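Local coordinates for protein tRNA (Guanine-N(1)-)-methyltransferase (Aquifex aeolicus, PDB 1OY5) that probably methylates N1 of guanosine-37 in various tRNAs, using S-adenosyl-L-methionine as the methyl donor, at residues A[137-140]-A[144-147]. Sequence-based numbering, arbitrary orientation.
Sequences FILS and IVAL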
# COMPACT_ATOMS: atom_id res chain seq x y z
N PHE A 137 -5.75 8.80 -3.15
CA PHE A 137 -6.02 7.85 -4.22
C PHE A 137 -6.98 6.79 -3.63
O PHE A 137 -7.18 6.74 -2.43
CB PHE A 137 -4.73 7.23 -4.78
CG PHE A 137 -4.11 6.19 -3.90
CD1 PHE A 137 -3.33 6.56 -2.83
CD2 PHE A 137 -4.31 4.84 -4.15
CE1 PHE A 137 -2.76 5.61 -2.02
CE2 PHE A 137 -3.75 3.89 -3.35
CZ PHE A 137 -2.98 4.25 -2.28
N ILE A 138 -7.58 5.97 -4.49
CA ILE A 138 -8.66 5.11 -4.07
C ILE A 138 -8.34 3.69 -4.38
O ILE A 138 -7.93 3.40 -5.48
CB ILE A 138 -9.95 5.54 -4.80
CG1 ILE A 138 -10.34 6.94 -4.36
CG2 ILE A 138 -11.08 4.59 -4.52
CD1 ILE A 138 -11.43 7.56 -5.19
N LEU A 139 -8.52 2.82 -3.40
CA LEU A 139 -8.27 1.40 -3.57
C LEU A 139 -9.61 0.69 -3.53
O LEU A 139 -10.61 1.27 -3.14
CB LEU A 139 -7.36 0.91 -2.48
CG LEU A 139 -5.90 1.36 -2.61
CD1 LEU A 139 -5.11 1.01 -1.40
CD2 LEU A 139 -5.25 0.70 -3.82
N SER A 140 -9.63 -0.55 -3.96
CA SER A 140 -10.88 -1.29 -3.97
C SER A 140 -11.06 -2.01 -2.64
O SER A 140 -12.11 -2.55 -2.39
CB SER A 140 -10.93 -2.25 -5.14
OG SER A 140 -9.75 -3.02 -5.19
N ILE A 144 -4.40 -4.11 1.09
CA ILE A 144 -3.10 -3.53 0.80
C ILE A 144 -2.59 -2.60 1.91
O ILE A 144 -1.39 -2.47 2.13
CB ILE A 144 -3.20 -2.76 -0.56
CG1 ILE A 144 -3.16 -3.74 -1.72
CG2 ILE A 144 -2.11 -1.79 -0.72
CD1 ILE A 144 -3.62 -3.12 -3.04
N VAL A 145 -3.51 -1.96 2.62
CA VAL A 145 -3.15 -1.03 3.66
C VAL A 145 -2.85 -1.81 4.90
O VAL A 145 -1.96 -1.45 5.70
CB VAL A 145 -4.22 0.02 3.89
CG1 VAL A 145 -3.96 0.80 5.16
CG2 VAL A 145 -4.27 0.99 2.68
N ALA A 146 -3.56 -2.90 5.04
CA ALA A 146 -3.32 -3.78 6.18
C ALA A 146 -1.93 -4.35 6.07
O ALA A 146 -1.19 -4.43 7.07
CB ALA A 146 -4.36 -4.91 6.23
N LEU A 147 -1.55 -4.77 4.86
CA LEU A 147 -0.26 -5.41 4.68
C LEU A 147 0.86 -4.38 4.93
O LEU A 147 1.83 -4.65 5.66
CB LEU A 147 -0.17 -6.06 3.31
CG LEU A 147 -1.07 -7.28 3.00
CD1 LEU A 147 -0.89 -7.69 1.54
CD2 LEU A 147 -0.75 -8.45 3.87
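The backbone N of Leu139 donates a hydrogen bond to the carbonyl O of Pro91, the only backbone direction open to a proline, which lacks an N-H, and the leucine side chain reaches across to Ile144 and Val145. The segment 137-140 is loop in the SPOUT methyltransferase fold, whose hallmark is a deep trefoil knot, and it carries three residues of the likely S-adenosyl-L-methionine site. The contact backs that loop against the first turn of helix 143-155. The contact between the two segments is apolar: 104 Å² is buried, both sides summed, and all three touching residues are buried.

Leu139 extends CG anti to its own carbonyl carbon (chi1 -73°), which carries the isobutyl fork toward the helix. Leu139 CD1 approaches CG2 of Ile144 at 4.2 Å, the two side chains crossing at nearly a right angle, and Leu139 CD2 lies 4.2 Å from CD1 of Ile144, so both branches of the fork meet the isoleucine. Leu139 CD1 also meets CG2 of Val145 at 4.2 Å, the valine methyl that stands beside its backbone N. Beside the fork lies the ring of Phe137, its CE2 3.6 Å from Leu139 CD2, and Glu94 touches Phe137, Leu139 and Val145.

The second subunit closes in here: its Tyr21 packs on Ile144 and its Asp151 on Leu139, and OD1 of that Asp151 is hydrogen-bonded to Ser140 N.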